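Local coordinates for protein N-acetyl-beta-D glucosaminidase (Rhizomucor miehei CAU432, PDB 4ZM6) that probably hydrolyses beta-N-acetylglucosaminides with a glycoside hydrolase family 3 domain and acetylates glucosamine from acetyl-CoA with a GCN5-related N-acetyltransferase region, at residues W722-Y725 and A726-R730; H734-S737 and T738-H742. All coordinates share one frame; numbering follows the deposited sequence.

Contact 1: W722-Y725 and A726-R730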
loop_
_atom_site.group_PDB
_atom_site.type_symbol
_atom_site.label_atom_id
_atom_site.label_comp_id
_atom_site.label_asym_id
_atom_site.label_seq_id
_atom_site.Cartn_x
_atom_site.Cartn_y
_atom_site.Cartn_z
ATOM N N TRP A 722 -4.401 -4.731 42.527
ATOM C CA TRP A 722 -3.085 -5.371 42.470
ATOM C C TRP A 722 -3.079 -6.801 43.017
ATOM O O TRP A 722 -2.358 -7.655 42.515
ATOM C CB TRP A 722 -2.031 -4.533 43.203
ATOM C CG TRP A 722 -2.200 -4.465 44.693
ATOM C CD1 TRP A 722 -2.954 -3.566 45.397
ATOM C CD2 TRP A 722 -1.585 -5.316 45.665
ATOM N NE1 TRP A 722 -2.851 -3.809 46.743
ATOM C CE2 TRP A 722 -2.016 -4.878 46.938
ATOM C CE3 TRP A 722 -0.712 -6.408 45.586
ATOM C CZ2 TRP A 722 -1.607 -5.496 48.123
ATOM C CZ3 TRP A 722 -0.305 -7.022 46.766
ATOM C CH2 TRP A 722 -0.753 -6.564 48.016
ATOM N N GLU A 723 -3.885 -7.059 44.040
ATOM C CA GLU A 723 -3.959 -8.387 44.640
ATOM C C GLU A 723 -4.554 -9.403 43.676
ATOM O O GLU A 723 -4.173 -10.566 43.689
ATOM C CB GLU A 723 -4.802 -8.354 45.916
ATOM C CG GLU A 723 -4.304 -7.380 46.973
ATOM C CD GLU A 723 -5.123 -7.455 48.237
ATOM O OE1 GLU A 723 -5.142 -8.540 48.852
ATOM O OE2 GLU A 723 -5.756 -6.444 48.604
ATOM N N LEU A 724 -5.504 -8.958 42.858
ATOM C CA LEU A 724 -6.112 -9.805 41.834
ATOM C C LEU A 724 -5.138 -10.027 40.678
ATOM O O LEU A 724 -5.034 -11.137 40.160
ATOM C CB LEU A 724 -7.410 -9.174 41.324
ATOM C CG LEU A 724 -8.212 -9.944 40.273
ATOM C CD1 LEU A 724 -8.414 -11.399 40.662
ATOM C CD2 LEU A 724 -9.553 -9.263 40.040
ATOM N N TYR A 725 -4.424 -8.974 40.277
ATOM C CA TYR A 725 -3.407 -9.100 39.234
ATOM C C TYR A 725 -2.247 -9.992 39.705
ATOM O O TYR A 725 -1.804 -10.880 38.975
ATOM C CB TYR A 725 -2.890 -7.727 38.784
ATOM C CG TYR A 725 -3.902 -6.833 38.069
ATOM C CD1 TYR A 725 -5.172 -7.294 37.712
ATOM C CD2 TYR A 725 -3.562 -5.524 37.715
ATOM C CE1 TYR A 725 -6.070 -6.471 37.048
ATOM C CE2 TYR A 725 -4.457 -4.697 37.056
ATOM C CZ TYR A 725 -5.709 -5.174 36.725
ATOM O OH TYR A 725 -6.602 -4.351 36.075
ATOM N N ALA A 726 -1.772 -9.772 40.926
ATOM C CA ALA A 726 -0.732 -10.623 41.513
ATOM C C ALA A 726 -1.138 -12.094 41.481
ATOM O O ALA A 726 -0.323 -12.965 41.169
ATOM C CB ALA A 726 -0.447 -10.196 42.943
ATOM N N PHE A 727 -2.398 -12.358 41.807
ATOM C CA PHE A 727 -2.949 -13.705 41.772
ATOM C C PHE A 727 -2.875 -14.286 40.366
ATOM O O PHE A 727 -2.288 -15.345 40.159
ATOM C CB PHE A 727 -4.392 -13.686 42.255
ATOM C CG PHE A 727 -5.074 -15.015 42.187
ATOM C CD1 PHE A 727 -4.889 -15.953 43.185
ATOM C CD2 PHE A 727 -5.926 -15.317 41.134
ATOM C CE1 PHE A 727 -5.531 -17.175 43.131
ATOM C CE2 PHE A 727 -6.576 -16.539 41.074
ATOM C CZ PHE A 727 -6.376 -17.472 42.074
ATOM N N GLN A 728 -3.453 -13.576 39.403
ATOM C CA GLN A 728 -3.454 -14.020 38.002
ATOM C C GLN A 728 -2.033 -14.219 37.453
ATOM O O GLN A 728 -1.770 -15.184 36.736
ATOM C CB GLN A 728 -4.224 -13.028 37.120
ATOM C CG GLN A 728 -5.717 -12.959 37.406
ATOM C CD GLN A 728 -6.433 -14.244 37.058
ATOM O OE1 GLN A 728 -6.347 -14.722 35.934
ATOM N NE2 GLN A 728 -7.152 -14.808 38.022
ATOM N N GLN A 729 -1.120 -13.320 37.802
ATOM C CA GLN A 729 0.262 -13.434 37.347
ATOM C C GLN A 729 0.928 -14.715 37.842
ATOM O O GLN A 729 1.649 -15.358 37.089
ATOM C CB GLN A 729 1.083 -12.226 37.791
ATOM C CG GLN A 729 2.569 -12.331 37.500
ATOM C CD GLN A 729 3.337 -11.137 38.032
ATOM O OE1 GLN A 729 3.416 -10.923 39.247
ATOM N NE2 GLN A 729 3.912 -10.351 37.129
ATOM N N ARG A 730 0.708 -15.077 39.101
ATOM C CA ARG A 730 1.305 -16.301 39.635
ATOM C C ARG A 730 0.605 -17.559 39.108
ATOM O O ARG A 730 1.272 -18.536 38.771
ATOM C CB ARG A 730 1.311 -16.304 41.173
ATOM C CG ARG A 730 1.836 -17.605 41.774
ATOM C CD ARG A 730 2.198 -17.490 43.248
ATOM N NE ARG A 730 2.841 -18.714 43.744
ATOM C CZ ARG A 730 4.114 -19.056 43.528
ATOM N NH1 ARG A 730 4.924 -18.276 42.812
ATOM N NH2 ARG A 730 4.584 -20.195 44.029
#
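Residues Trp722 to Tyr725 meet Ala726 to Gln729 as successive turns of one alpha-helix, 721-731. The order strand 711-715, helix 721-731, helix 736-745, strand 751-756 is consistent with the β1-α1-α2-β2 opening of the GNAT fold, and this helix would be its α1.

Four backbone hydrogen bonds of the i to i+4 kind carry most of the contact. Ala726 N donates to Trp722 O at 2.7 Å, and Phe727 N to Glu723 O at 3.1 Å. The second of these is the more bent, with an angle of 149° at the hydrogen. The ladder continues with Gln728 N on Leu724 O at 3.0 Å and Gln729 N on Tyr725 O at 2.8 Å.

Side chains add packing between the turns. Gln728 has CG anti to its own carbonyl carbon (chi1 -67°), which brings that methylene back along the helix to 3.4 Å from Leu724 O. A second bend at chi2 (-66°) swings the amide over the same flank, where Gln728 NE2 lies 4.5 Å from the methyl Leu724 CD1 and, within its own turn, in plane at the edge of the Phe727 ring. Leu724, Phe727 and Gln728 form the buried flank of the helix: all three touch Ser766 of strand 763-771, and Leu724 also packs on Leu751 and Val753 of strand 751-756.

Ala726 and Gln729 lie on the more exposed side. The carboxylate of Glu723, itself only partly exposed, makes a salt bridge through OE1 to Arg755 NH1. On the way, Glu723 CG passes 3.3 Å above the centre of the neighbouring Trp722 indole, lying over one face of the ring.

Contact 2: H734-S737 and T738-H742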
loop_
_atom_site.group_PDB
_atom_site.type_symbol
_atom_site.label_atom_id
_atom_site.label_comp_id
_atom_site.label_asym_id
_atom_site.label_seq_id
_atom_site.Cartn_x
_atom_site.Cartn_y
_atom_site.Cartn_z
ATOM N N HIS A 734 -2.185 -16.394 31.634
ATOM C CA HIS A 734 -2.926 -16.357 30.380
ATOM C C HIS A 734 -4.289 -15.667 30.482
ATOM O O HIS A 734 -4.897 -15.383 29.456
ATOM C CB HIS A 734 -3.078 -17.774 29.798
ATOM C CG HIS A 734 -3.791 -18.737 30.700
ATOM N ND1 HIS A 734 -3.147 -19.450 31.692
ATOM C CD2 HIS A 734 -5.090 -19.122 30.745
ATOM C CE1 HIS A 734 -4.021 -20.221 32.315
ATOM N NE2 HIS A 734 -5.207 -20.040 31.760
ATOM N N TRP A 735 -4.770 -15.393 31.698
ATOM C CA TRP A 735 -6.034 -14.653 31.884
ATOM C C TRP A 735 -5.875 -13.195 32.332
ATOM O O TRP A 735 -6.826 -12.421 32.243
ATOM C CB TRP A 735 -6.935 -15.374 32.887
ATOM C CG TRP A 735 -7.599 -16.588 32.368
ATOM C CD1 TRP A 735 -7.909 -16.873 31.069
ATOM C CD2 TRP A 735 -8.079 -17.687 33.146
ATOM N NE1 TRP A 735 -8.537 -18.093 30.990
ATOM C CE2 TRP A 735 -8.657 -18.614 32.251
ATOM C CE3 TRP A 735 -8.070 -17.983 34.514
ATOM C CZ2 TRP A 735 -9.222 -19.817 32.678
ATOM C CZ3 TRP A 735 -8.633 -19.183 34.940
ATOM C CH2 TRP A 735 -9.200 -20.084 34.021
ATOM N N LEU A 736 -4.693 -12.819 32.810
ATOM C CA LEU A 736 -4.464 -11.465 33.312
ATOM C C LEU A 736 -5.098 -10.387 32.430
ATOM O O LEU A 736 -5.803 -9.513 32.932
ATOM C CB LEU A 736 -2.964 -11.198 33.468
ATOM C CG LEU A 736 -2.534 -9.823 33.988
ATOM C CD1 LEU A 736 -3.339 -9.405 35.213
ATOM C CD2 LEU A 736 -1.046 -9.829 34.310
ATOM N N SER A 737 -4.873 -10.464 31.121
ATOM C CA SER A 737 -5.378 -9.444 30.192
ATOM C C SER A 737 -6.914 -9.336 30.162
ATOM O O SER A 737 -7.457 -8.272 29.863
ATOM C CB SER A 737 -4.869 -9.706 28.776
ATOM O OG SER A 737 -5.611 -10.743 28.163
ATOM N N THR A 738 -7.605 -10.434 30.448
ATOM C CA THR A 738 -9.064 -10.431 30.478
ATOM C C THR A 738 -9.588 -9.693 31.712
ATOM O O THR A 738 -10.552 -8.925 31.630
ATOM C CB THR A 738 -9.619 -11.861 30.462
ATOM O OG1 THR A 738 -9.153 -12.523 29.288
ATOM C CG2 THR A 738 -11.139 -11.859 30.449
ATOM N N TYR A 739 -8.958 -9.945 32.855
ATOM C CA TYR A 739 -9.267 -9.224 34.082
ATOM C C TYR A 739 -8.933 -7.742 33.898
ATOM O O TYR A 739 -9.735 -6.876 34.248
ATOM C CB TYR A 739 -8.499 -9.819 35.269
ATOM C CG TYR A 739 -9.110 -11.093 35.837
ATOM C CD1 TYR A 739 -8.791 -12.348 35.318
ATOM C CD2 TYR A 739 -9.997 -11.037 36.903
ATOM C CE1 TYR A 739 -9.349 -13.506 35.848
ATOM C CE2 TYR A 739 -10.557 -12.182 37.440
ATOM C CZ TYR A 739 -10.232 -13.416 36.917
ATOM O OH TYR A 739 -10.805 -14.544 37.470
ATOM N N GLN A 740 -7.767 -7.464 33.319
ATOM C CA GLN A 740 -7.348 -6.088 33.020
ATOM C C GLN A 740 -8.314 -5.358 32.085
ATOM O O GLN A 740 -8.530 -4.149 32.217
ATOM C CB GLN A 740 -5.951 -6.075 32.396
ATOM C CG GLN A 740 -4.828 -6.330 33.388
ATOM C CD GLN A 740 -3.464 -6.384 32.731
ATOM O OE1 GLN A 740 -3.350 -6.696 31.548
ATOM N NE2 GLN A 740 -2.419 -6.086 33.498
ATOM N N HIS A 741 -8.879 -6.090 31.133
ATOM C CA HIS A 741 -9.779 -5.498 30.154
ATOM C C HIS A 741 -11.053 -5.003 30.843
ATOM O O HIS A 741 -11.520 -3.892 30.578
ATOM C CB HIS A 741 -10.082 -6.509 29.047
ATOM C CG HIS A 741 -11.256 -6.154 28.197
ATOM N ND1 HIS A 741 -12.555 -6.309 28.630
ATOM C CD2 HIS A 741 -11.336 -5.681 26.934
ATOM C CE1 HIS A 741 -13.387 -5.940 27.674
ATOM N NE2 HIS A 741 -12.672 -5.556 26.632
ATOM N N HIS A 742 -11.593 -5.832 31.735
ATOM C CA HIS A 742 -12.789 -5.478 32.501
ATOM C C HIS A 742 -12.520 -4.309 33.459
ATOM O O HIS A 742 -13.331 -3.389 33.565
ATOM C CB HIS A 742 -13.316 -6.684 33.281
ATOM C CG HIS A 742 -13.554 -7.897 32.435
ATOM N ND1 HIS A 742 -13.981 -7.824 31.127
ATOM C CD2 HIS A 742 -13.437 -9.217 32.716
ATOM C CE1 HIS A 742 -14.111 -9.041 30.636
ATOM N NE2 HIS A 742 -13.789 -9.906 31.581
#
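Trp735 O serves two amides of the following turn, Thr738 N at 2.8 Å and, more weakly, Tyr739 N at 3.3 Å. This forked acceptor combines i+3 and i+4 hydrogen bonding. Thr738 N stands above the carbonyl plane by 44°. Two further i to i+4 bonds follow within helix 736-745, which would be α2 of a GNAT fold: a nearly straight one (168°) from Gln740 N to Leu736 O at 2.9 Å, and a bent one (134°) from His741 N to Ser737 O, also 2.9 Å.

Side-chain packing runs beside these bonds. The Tyr739 ring turns its edge to the same carbonyl, with Trp735 O near the ring plane and 3.6 Å from Tyr739 CD1. An apolar contact adjoins it, Tyr739 CE1 lying 4.3 Å from Trp735 CB. One residue further along, the side chains of Leu736 and Gln740 cross at a slant. Extended beyond CG (chi2 177°), Gln740 brings its amide across the leucine, NE2 being 3.8 Å from Leu736 CG.

The buried face of the helix looks onto strand 763-771, where Thr738, Tyr739 and His742 touch Ile768 and Tyr739 OH is hydrogen-bonded to Ser766 OG as well as to Cys799 O of strand 794-802. Helix 721-731 packs alongside, meeting Trp735, Tyr739 and Gln740.

Each contact joins successive turns of the chain, contact 1 within helix 721-731 and contact 2 at residues 734-742, with centres about 10 Å apart. Contact 1 is partly buried and is linked by four i to i+4 backbone bonds; contact 2 is nearer the surface and has a carbonyl that accepts two amides. The two contacts touch directly: Leu724 CD2 packs 3.6 Å from Tyr739 CD2, while Gln728 OE1 approaches both Trp735 CB and Tyr739 CE1. Both also lean on strand 763-771 and share Ser766, which contact 1 meets by packing and contact 2 through a tyrosine hydroxyl.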